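Local atomic coordinates of (S)-ureidoglycine--glyoxylate transaminase (Bacillus subtilis, PDB entry 3ISL), a protein that catalyses the pyridoxal-phosphate-dependent transamination between (S)-ureidoglycine and glyoxylate, giving oxalurate and glycine in bacterial purine breakdown. Residues 13-24 with 365-376; 76-85 with 242-251. All coordinates share one frame; numbering follows the deposited sequence.

Contact 1 (13-24 with 365-376); sequences TIMTPGPVEVDP and GTMGYSCRKENV
With CG beside its backbone N (chi1 -73°) and the chain extended beyond, Glu21 reaches Arg372, whose own chain runs straight from CG to NE and meets it at about a right angle. Arg372 NH1 lies 2.7 Å from Glu21 OE1, on the oxygen's syn side but somewhat out of the carboxylate plane, though in the plane of the guanidinium, in a salt bridge close to linear (164° at the hydrogen). NH2 adds a weak bond to that oxygen, and NH1 also donates to Tyr369 O at 2.9 Å. Glu21 OE2 accepts from Ile14 N through its anti lone pair at 2.8 Å. With an alanine in place of Glu21, Arg372 would probably lose its close charge partner, keeping a long pairing with Glu374, and Ile14 N would lose its acceptor.

The example shows how a buried hydroxyl is satisfied by backbone: Ser370 OG donates to Ile14 O at 2.7 Å, in the carbonyl plane, and accepts from Glu21 N at 3.2 Å, which fixes its rotation. One face of the Tyr369 ring is covered by Asp23 CA and by Pro24 CD, 3.9 Å from the centroid, both CH-pi contacts; Asp23's carboxylate turns to Arg25. Met367 SD rests 3.3 Å from Pro17 O, and its side chain also lies about 4 Å from that of Lys198, the cofactor-attachment lysine, placing this seam beside the active site of a class-V aminotransferase.

Contact 2 (76-85 with 242-251); sequences EAVLASVIEP and RPITSNYFDL
Glu76 OE1 is gripped by two hydroxyls, Tyr108 OH and Ser246 OG of the second subunit, while its methylene CG packs 4.0 Å from Phe249 CD2 across the contact. Its other oxygen, OE2, is bonded to Tyr248 N of that subunit. The arrangement is reciprocal: Ser246 of the present chain binds Glu76 of the second subunit and also accepts from Phe249 N, closing an ST motif across the turn that carries the ring.

Beyond the carboxylate the contact becomes apolar. Ala77 CB presses on Phe249 CB at 3.3 Å, a small residue against the root of a large one. Leu251 divides its two methyls: CD2 lies 3.8 Å from Ala77 CB, while CD1 touches both Val78 CG2 and Ser81 OG. That hydroxyl, placed between the backbone N and the carbonyl carbon (chi1 71°), donates to Val78 O at 2.8 Å, so it is satisfied within its own helix where it lies against the leucine methyl. Next along, Ile244 is wedged tightly, CG1 only 3.3 Å from Ser81 CA, with chi2 at 143°, well short of a full anti setting. Ala80 O accepts from a water at 2.9 Å, and the same water takes the N-H of Thr245, bridging the two backbones.

At the exposed end the Arg242 guanidinium spreads over Glu84 CB, its plane only 13° from that of the carboxylate. Glu84 OE1, 3.7 Å from Arg242 NH2 and well out of the guanidinium plane, makes a long salt bridge, a pairing of charges alone.

No direct hydrogen bond joins the two segments; shape and apolar contact probably hold them, helped by one bridging water and that charge pair, while many polar bonds go within a segment, elsewhere in the chain or across the dimer.

From the N terminus, the chain passes first through 13-24, then enters the large domain, where helix 71-82 supplies most of 76-85. It goes on to form strands 88-93, 111-116, 139-143, 168-172, 191-193 and 206-211 of the seven-stranded mixed sheet before 242-251 returns to that helix and contact 2 closes its loop. Only after helices 270-286 and 288-308 does 365-376 come back to the N-terminal segment, so the loop of contact 1 encloses that of contact 2 entirely; the two nest and do not cross. Their centres are 34 Å apart, yet both touch the second subunit. Contact 1 joins the N-terminal segment to the start of helix 373-389; contact 2 ties the sheet's flanking helix to a dimer-facing loop.

Contact 1 (13-24 with 365-376)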
loop_
_atom_site.group_PDB
_atom_site.type_symbol
_atom_site.label_atom_id
_atom_site.label_comp_id
_atom_site.label_asym_id
_atom_site.label_seq_id
_atom_site.Cartn_x
_atom_site.Cartn_y
_atom_site.Cartn_z
ATOM N N THR A 13 15.744 9.930 16.320
ATOM C CA THR A 13 16.841 9.012 16.121
ATOM C C THR A 13 16.216 7.657 16.241
ATOM O O THR A 13 15.890 7.247 17.328
ATOM C CB THR A 13 17.843 9.199 17.230
ATOM O OG1 THR A 13 18.379 10.524 17.086
ATOM C CG2 THR A 13 18.974 8.152 17.147
ATOM N N ILE A 14 16.081 6.917 15.151
ATOM C CA ILE A 14 15.282 5.696 15.221
ATOM C C ILE A 14 16.129 4.443 15.294
ATOM O O ILE A 14 16.851 4.075 14.330
ATOM C CB ILE A 14 14.277 5.530 14.059
ATOM C CG1 ILE A 14 13.333 6.735 14.036
ATOM C CG2 ILE A 14 13.467 4.188 14.253
ATOM C CD1 ILE A 14 12.338 6.762 12.786
ATOM N N MET A 15 16.002 3.780 16.443
ATOM C CA MET A 15 16.790 2.616 16.713
ATOM C C MET A 15 15.896 1.432 17.130
ATOM O O MET A 15 16.261 0.663 18.036
ATOM C CB MET A 15 17.890 2.963 17.803
ATOM C CG MET A 15 19.050 3.892 17.209
ATOM S SD MET A 15 19.841 3.301 15.636
ATOM C CE MET A 15 21.263 2.395 16.257
ATOM N N THR A 16 14.745 1.298 16.478
ATOM C CA THR A 16 13.854 0.147 16.658
ATOM C C THR A 16 14.175 -0.852 15.530
ATOM O O THR A 16 14.964 -0.533 14.637
ATOM C CB THR A 16 12.414 0.569 16.453
ATOM O OG1 THR A 16 12.230 1.002 15.085
ATOM C CG2 THR A 16 12.022 1.694 17.433
ATOM N N PRO A 17 13.543 -2.042 15.554
ATOM C CA PRO A 17 13.571 -2.942 14.391
ATOM C C PRO A 17 12.611 -2.605 13.231
ATOM O O PRO A 17 12.342 -3.469 12.398
ATOM C CB PRO A 17 13.218 -4.319 14.996
ATOM C CG PRO A 17 13.554 -4.236 16.476
ATOM C CD PRO A 17 13.164 -2.757 16.802
ATOM N N GLY A 18 12.133 -1.359 13.150
ATOM C CA GLY A 18 11.330 -0.890 12.039
ATOM C C GLY A 18 10.053 -0.261 12.531
ATOM O O GLY A 18 9.527 -0.664 13.561
ATOM N N PRO A 19 9.562 0.753 11.811
ATOM C CA PRO A 19 10.224 1.327 10.653
ATOM C C PRO A 19 11.410 2.238 11.064
ATOM O O PRO A 19 11.293 2.984 12.067
ATOM C CB PRO A 19 9.109 2.170 10.004
ATOM C CG PRO A 19 8.218 2.529 11.183
ATOM C CD PRO A 19 8.231 1.340 12.050
ATOM N N VAL A 20 12.502 2.186 10.279
ATOM C CA VAL A 20 13.684 2.945 10.572
ATOM C C VAL A 20 13.862 4.206 9.716
ATOM O O VAL A 20 13.001 4.536 8.880
ATOM C CB VAL A 20 14.951 2.009 10.535
ATOM C CG1 VAL A 20 14.723 0.811 11.498
ATOM C CG2 VAL A 20 15.217 1.500 9.089
ATOM N N GLU A 21 14.950 4.919 9.900
ATOM C CA GLU A 21 15.146 6.202 9.207
ATOM C C GLU A 21 15.407 5.889 7.748
ATOM O O GLU A 21 16.005 4.844 7.408
ATOM C CB GLU A 21 16.374 6.914 9.756
ATOM C CG GLU A 21 16.251 7.494 11.091
ATOM C CD GLU A 21 17.592 7.781 11.686
ATOM O OE1 GLU A 21 18.576 8.080 10.938
ATOM O OE2 GLU A 21 17.664 7.690 12.918
ATOM N N VAL A 22 14.984 6.795 6.877
ATOM C CA VAL A 22 15.171 6.691 5.427
ATOM C C VAL A 22 16.388 7.482 4.969
ATOM O O VAL A 22 16.543 8.689 5.379
ATOM C CB VAL A 22 13.894 7.183 4.778
ATOM C CG1 VAL A 22 13.978 7.231 3.265
ATOM C CG2 VAL A 22 12.788 6.179 5.180
ATOM N N ASP A 23 17.229 6.898 4.097
ATOM C CA ASP A 23 18.339 7.708 3.543
ATOM C C ASP A 23 17.774 9.015 2.935
ATOM O O ASP A 23 16.753 8.974 2.233
ATOM C CB ASP A 23 19.143 6.931 2.453
ATOM C CG ASP A 23 20.479 7.639 2.063
ATOM O OD1 ASP A 23 20.458 8.771 1.538
ATOM O OD2 ASP A 23 21.581 7.099 2.290
ATOM N N PRO A 24 18.447 10.161 3.177
ATOM C CA PRO A 24 18.100 11.423 2.608
ATOM C C PRO A 24 18.024 11.398 1.096
ATOM O O PRO A 24 17.202 12.135 0.540
ATOM C CB PRO A 24 19.244 12.333 3.089
ATOM C CG PRO A 24 19.472 11.839 4.440
ATOM C CD PRO A 24 19.559 10.343 4.144
ATOM N N GLY A 365 17.255 -1.933 17.169
ATOM C CA GLY A 365 17.466 -2.244 15.740
ATOM C C GLY A 365 18.683 -1.468 15.263
ATOM O O GLY A 365 18.938 -0.338 15.764
ATOM N N THR A 366 19.493 -2.064 14.385
ATOM C CA THR A 366 20.616 -1.348 13.724
ATOM C C THR A 366 20.430 -1.751 12.269
ATOM O O THR A 366 21.127 -2.607 11.794
ATOM C CB THR A 366 22.043 -1.823 14.228
ATOM O OG1 THR A 366 22.052 -3.253 14.337
ATOM C CG2 THR A 366 22.382 -1.250 15.592
ATOM N N MET A 367 19.449 -1.165 11.584
ATOM C CA MET A 367 19.066 -1.558 10.238
ATOM C C MET A 367 19.214 -0.414 9.233
ATOM O O MET A 367 18.742 0.703 9.514
ATOM C CB MET A 367 17.544 -1.926 10.225
ATOM C CG MET A 367 17.178 -3.175 11.110
ATOM S SD MET A 367 15.408 -3.249 11.261
ATOM C CE MET A 367 15.177 -5.036 11.506
ATOM N N GLY A 368 19.764 -0.688 8.030
ATOM C CA GLY A 368 19.711 0.289 7.001
ATOM C C GLY A 368 20.389 1.603 7.362
ATOM O O GLY A 368 21.498 1.624 7.938
ATOM N N TYR A 369 19.730 2.711 7.048
ATOM C CA TYR A 369 20.337 4.034 7.248
ATOM C C TYR A 369 20.539 4.331 8.742
ATOM O O TYR A 369 21.388 5.131 9.097
ATOM C CB TYR A 369 19.446 5.117 6.637
ATOM C CG TYR A 369 20.162 6.460 6.637
ATOM C CD1 TYR A 369 21.248 6.690 5.751
ATOM C CD2 TYR A 369 19.813 7.446 7.534
ATOM C CE1 TYR A 369 21.933 7.881 5.755
ATOM C CE2 TYR A 369 20.521 8.666 7.562
ATOM C CZ TYR A 369 21.588 8.860 6.680
ATOM O OH TYR A 369 22.263 10.074 6.682
ATOM N N SER A 370 19.676 3.773 9.602
ATOM C CA SER A 370 19.827 3.832 11.079
ATOM C C SER A 370 21.074 3.091 11.627
ATOM O O SER A 370 21.550 3.320 12.805
ATOM C CB SER A 370 18.545 3.221 11.687
ATOM O OG SER A 370 17.471 4.194 11.677
ATOM N N CYS A 371 21.611 2.193 10.797
ATOM C CA CYS A 371 22.758 1.390 11.193
ATOM C C CYS A 371 24.007 2.221 10.877
ATOM O O CYS A 371 24.674 2.008 9.833
ATOM C CB CYS A 371 22.763 0.056 10.431
ATOM S SG CYS A 371 24.088 -1.015 10.957
ATOM N N ARG A 372 24.294 3.209 11.734
ATOM C CA ARG A 372 25.429 4.079 11.456
ATOM C C ARG A 372 26.043 4.543 12.744
ATOM O O ARG A 372 25.387 4.581 13.794
ATOM C CB ARG A 372 25.081 5.245 10.493
ATOM C CG ARG A 372 24.290 6.430 11.162
ATOM C CD ARG A 372 23.870 7.445 10.040
ATOM N NE ARG A 372 23.252 8.629 10.639
ATOM C CZ ARG A 372 21.963 8.686 10.893
ATOM N NH1 ARG A 372 21.225 7.622 10.559
ATOM N NH2 ARG A 372 21.398 9.798 11.393
ATOM N N LYS A 373 27.338 4.859 12.689
ATOM C CA LYS A 373 28.058 5.117 13.937
ATOM C C LYS A 373 27.470 6.220 14.798
ATOM O O LYS A 373 27.437 6.074 16.012
ATOM C CB LYS A 373 29.497 5.418 13.653
ATOM C CG LYS A 373 29.800 6.869 13.271
ATOM C CD LYS A 373 31.312 6.964 12.830
ATOM C CE LYS A 373 32.156 6.625 14.028
ATOM N NZ LYS A 373 31.117 6.115 15.020
ATOM N N GLU A 374 26.946 7.287 14.194
ATOM C CA GLU A 374 26.362 8.389 14.961
ATOM C C GLU A 374 25.160 7.928 15.831
ATOM O O GLU A 374 25.011 8.357 17.008
ATOM C CB GLU A 374 25.927 9.565 14.034
ATOM C CG GLU A 374 27.135 10.250 13.312
ATOM C CD GLU A 374 27.412 9.637 11.924
ATOM O OE1 GLU A 374 27.033 8.471 11.631
ATOM O OE2 GLU A 374 28.002 10.339 11.112
ATOM N N ASN A 375 24.317 7.076 15.240
ATOM C CA ASN A 375 23.091 6.574 15.891
ATOM C C ASN A 375 23.489 5.539 16.969
ATOM O O ASN A 375 22.939 5.502 18.090
ATOM C CB ASN A 375 22.171 5.891 14.875
ATOM C CG ASN A 375 21.201 6.778 14.292
ATOM O OD1 ASN A 375 20.118 6.331 13.825
ATOM N ND2 ASN A 375 21.510 8.063 14.288
ATOM N N VAL A 376 24.481 4.711 16.646
ATOM C CA VAL A 376 24.936 3.768 17.628
ATOM C C VAL A 376 25.511 4.499 18.840
ATOM O O VAL A 376 25.205 4.190 19.960
ATOM C CB VAL A 376 25.965 2.802 17.028
ATOM C CG1 VAL A 376 26.726 2.148 18.154
ATOM C CG2 VAL A 376 25.209 1.733 16.226
HETATM O O HOH W 1 17.496 0.519 13.324
HETATM O O HOH W 2 19.422 10.011 13.323
#

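Contact 2 (76-85 with 242-251)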
loop_
_atom_site.group_PDB
_atom_site.type_symbol
_atom_site.label_atom_id
_atom_site.label_comp_id
_atom_site.label_asym_id
_atom_site.label_seq_id
_atom_site.Cartn_x
_atom_site.Cartn_y
_atom_site.Cartn_z
ATOM N N GLU A 76 0.843 -12.341 2.463
ATOM C CA GLU A 76 -0.484 -12.822 2.193
ATOM C C GLU A 76 -0.736 -13.112 0.697
ATOM O O GLU A 76 -1.301 -14.189 0.350
ATOM C CB GLU A 76 -1.553 -11.877 2.807
ATOM C CG GLU A 76 -3.015 -12.402 2.602
ATOM C CD GLU A 76 -4.020 -11.744 3.528
ATOM O OE1 GLU A 76 -5.230 -11.878 3.286
ATOM O OE2 GLU A 76 -3.612 -11.108 4.521
ATOM N N ALA A 77 -0.291 -12.211 -0.186
ATOM C CA ALA A 77 -0.500 -12.418 -1.630
ATOM C C ALA A 77 0.220 -13.702 -2.086
ATOM O O ALA A 77 -0.359 -14.507 -2.817
ATOM C CB ALA A 77 -0.053 -11.213 -2.456
ATOM N N VAL A 78 1.471 -13.908 -1.647
ATOM C CA VAL A 78 2.154 -15.141 -2.004
ATOM C C VAL A 78 1.348 -16.323 -1.429
ATOM O O VAL A 78 0.961 -17.215 -2.183
ATOM C CB VAL A 78 3.622 -15.176 -1.568
ATOM C CG1 VAL A 78 4.219 -16.589 -1.826
ATOM C CG2 VAL A 78 4.468 -14.097 -2.319
ATOM N N LEU A 79 1.047 -16.330 -0.126
ATOM C CA LEU A 79 0.380 -17.517 0.444
ATOM C C LEU A 79 -1.035 -17.746 -0.138
ATOM O O LEU A 79 -1.424 -18.892 -0.387
ATOM C CB LEU A 79 0.340 -17.428 1.955
ATOM C CG LEU A 79 1.711 -17.551 2.634
ATOM C CD1 LEU A 79 1.565 -17.187 4.055
ATOM C CD2 LEU A 79 2.218 -19.003 2.456
ATOM N N ALA A 80 -1.786 -16.681 -0.344
ATOM C CA ALA A 80 -3.092 -16.747 -1.017
ATOM C C ALA A 80 -2.992 -17.422 -2.393
ATOM O O ALA A 80 -3.863 -18.196 -2.781
ATOM C CB ALA A 80 -3.706 -15.330 -1.174
ATOM N N SER A 81 -1.931 -17.132 -3.121
ATOM C CA SER A 81 -1.899 -17.539 -4.519
ATOM C C SER A 81 -1.498 -19.020 -4.640
ATOM O O SER A 81 -1.795 -19.653 -5.613
ATOM C CB SER A 81 -0.964 -16.622 -5.304
ATOM O OG SER A 81 0.393 -16.893 -4.923
ATOM N N VAL A 82 -0.913 -19.570 -3.584
ATOM C CA VAL A 82 -0.339 -20.901 -3.608
ATOM C C VAL A 82 -1.106 -21.930 -2.713
ATOM O O VAL A 82 -0.818 -23.110 -2.749
ATOM C CB VAL A 82 1.162 -20.696 -3.289
ATOM C CG1 VAL A 82 1.595 -21.271 -2.029
ATOM C CG2 VAL A 82 2.038 -20.829 -4.551
ATOM N N ILE A 83 -2.141 -21.474 -1.987
ATOM C CA ILE A 83 -2.901 -22.296 -1.059
ATOM C C ILE A 83 -4.304 -22.489 -1.504
ATOM O O ILE A 83 -5.020 -21.511 -1.693
ATOM C CB ILE A 83 -2.930 -21.719 0.356
ATOM C CG1 ILE A 83 -1.530 -21.858 0.970
ATOM C CG2 ILE A 83 -3.950 -22.518 1.231
ATOM C CD1 ILE A 83 -1.366 -21.170 2.298
ATOM N N GLU A 84 -4.690 -23.746 -1.702
ATOM C CA GLU A 84 -6.107 -24.106 -1.892
ATOM C C GLU A 84 -6.595 -24.783 -0.597
ATOM O O GLU A 84 -5.802 -25.413 0.098
ATOM C CB GLU A 84 -6.257 -25.085 -3.072
ATOM C CG GLU A 84 -6.313 -24.424 -4.480
ATOM C CD GLU A 84 -5.822 -25.402 -5.587
ATOM O OE1 GLU A 84 -5.816 -26.618 -5.321
ATOM O OE2 GLU A 84 -5.410 -24.954 -6.700
ATOM N N PRO A 85 -7.898 -24.659 -0.269
ATOM C CA PRO A 85 -8.362 -25.309 0.955
ATOM C C PRO A 85 -7.842 -26.736 1.032
ATOM O O PRO A 85 -7.750 -27.397 -0.004
ATOM C CB PRO A 85 -9.915 -25.312 0.782
ATOM C CG PRO A 85 -10.134 -24.000 0.056
ATOM C CD PRO A 85 -9.005 -24.007 -0.985
ATOM N N ARG A 242 -9.748 -23.167 -9.348
ATOM C CA ARG A 242 -10.160 -22.310 -8.236
ATOM C C ARG A 242 -9.288 -21.062 -8.208
ATOM O O ARG A 242 -8.061 -21.177 -7.995
ATOM C CB ARG A 242 -10.000 -23.070 -6.913
ATOM C CG ARG A 242 -10.755 -22.516 -5.687
ATOM C CD ARG A 242 -10.704 -23.554 -4.532
ATOM N NE ARG A 242 -10.088 -24.817 -4.974
ATOM C CZ ARG A 242 -10.095 -25.983 -4.312
ATOM N NH1 ARG A 242 -10.706 -26.120 -3.135
ATOM N NH2 ARG A 242 -9.487 -27.038 -4.841
ATOM N N PRO A 243 -9.908 -19.871 -8.434
ATOM C CA PRO A 243 -9.160 -18.613 -8.356
ATOM C C PRO A 243 -8.658 -18.319 -6.933
ATOM O O PRO A 243 -9.242 -18.784 -5.950
ATOM C CB PRO A 243 -10.190 -17.550 -8.782
ATOM C CG PRO A 243 -11.542 -18.151 -8.474
ATOM C CD PRO A 243 -11.347 -19.649 -8.720
ATOM N N ILE A 244 -7.563 -17.563 -6.854
ATOM C CA ILE A 244 -7.061 -16.961 -5.610
ATOM C C ILE A 244 -8.165 -16.023 -5.031
ATOM O O ILE A 244 -8.743 -15.186 -5.784
ATOM C CB ILE A 244 -5.740 -16.219 -5.910
ATOM C CG1 ILE A 244 -4.675 -17.239 -6.350
ATOM C CG2 ILE A 244 -5.311 -15.332 -4.758
ATOM C CD1 ILE A 244 -3.725 -16.744 -7.448
ATOM N N THR A 245 -8.465 -16.188 -3.729
ATOM C CA THR A 245 -9.585 -15.493 -3.031
ATOM C C THR A 245 -9.475 -13.941 -3.048
ATOM O O THR A 245 -10.449 -13.223 -3.360
ATOM C CB THR A 245 -9.770 -16.065 -1.584
ATOM O OG1 THR A 245 -9.931 -17.489 -1.664
ATOM C CG2 THR A 245 -10.972 -15.434 -0.819
ATOM N N SER A 246 -8.280 -13.431 -2.757
ATOM C CA SER A 246 -8.027 -12.000 -2.920
ATOM C C SER A 246 -7.801 -11.625 -4.409
ATOM O O SER A 246 -6.857 -12.118 -5.053
ATOM C CB SER A 246 -6.833 -11.572 -2.050
ATOM O OG SER A 246 -6.578 -10.189 -2.173
ATOM N N ASN A 247 -8.689 -10.792 -4.954
ATOM C CA ASN A 247 -8.423 -10.163 -6.244
ATOM C C ASN A 247 -7.143 -9.290 -6.220
ATOM O O ASN A 247 -6.301 -9.373 -7.134
ATOM C CB ASN A 247 -9.631 -9.318 -6.708
ATOM C CG ASN A 247 -9.312 -8.498 -7.969
ATOM O OD1 ASN A 247 -9.388 -9.012 -9.095
ATOM N ND2 ASN A 247 -8.927 -7.226 -7.778
ATOM N N TYR A 248 -7.006 -8.455 -5.171
ATOM C CA TYR A 248 -5.872 -7.522 -5.049
ATOM C C TYR A 248 -4.535 -8.277 -4.872
ATOM O O TYR A 248 -3.518 -7.892 -5.473
ATOM C CB TYR A 248 -6.109 -6.540 -3.894
ATOM C CG TYR A 248 -5.088 -5.431 -3.735
ATOM C CD1 TYR A 248 -5.179 -4.249 -4.504
ATOM C CD2 TYR A 248 -4.025 -5.562 -2.809
ATOM C CE1 TYR A 248 -4.277 -3.216 -4.331
ATOM C CE2 TYR A 248 -3.097 -4.542 -2.611
ATOM C CZ TYR A 248 -3.212 -3.359 -3.375
ATOM O OH TYR A 248 -2.284 -2.318 -3.187
ATOM N N PHE A 249 -4.552 -9.377 -4.115
ATOM C CA PHE A 249 -3.350 -10.240 -3.937
ATOM C C PHE A 249 -3.201 -11.386 -4.970
ATOM O O PHE A 249 -2.462 -12.348 -4.735
ATOM C CB PHE A 249 -3.293 -10.771 -2.480
ATOM C CG PHE A 249 -3.229 -9.675 -1.417
ATOM C CD1 PHE A 249 -2.429 -8.528 -1.601
ATOM C CD2 PHE A 249 -3.976 -9.792 -0.248
ATOM C CE1 PHE A 249 -2.378 -7.510 -0.630
ATOM C CE2 PHE A 249 -3.934 -8.782 0.741
ATOM C CZ PHE A 249 -3.148 -7.633 0.533
ATOM N N ASP A 250 -3.911 -11.287 -6.113
ATOM C CA ASP A 250 -3.874 -12.331 -7.164
ATOM C C ASP A 250 -2.563 -12.221 -8.013
ATOM O O ASP A 250 -2.507 -11.441 -8.988
ATOM C CB ASP A 250 -5.148 -12.260 -8.046
ATOM C CG ASP A 250 -5.264 -13.451 -9.066
ATOM O OD1 ASP A 250 -6.389 -13.636 -9.641
ATOM O OD2 ASP A 250 -4.245 -14.200 -9.267
ATOM N N LEU A 251 -1.517 -12.964 -7.629
ATOM C CA LEU A 251 -0.194 -12.855 -8.312
ATOM C C LEU A 251 -0.253 -13.174 -9.810
ATOM O O LEU A 251 0.601 -12.758 -10.575
ATOM C CB LEU A 251 0.889 -13.733 -7.622
ATOM C CG LEU A 251 1.184 -13.418 -6.157
ATOM C CD1 LEU A 251 2.365 -14.222 -5.673
ATOM C CD2 LEU A 251 1.422 -11.912 -5.869
HETATM O O HOH W 3 -6.752 -18.568 -2.527
#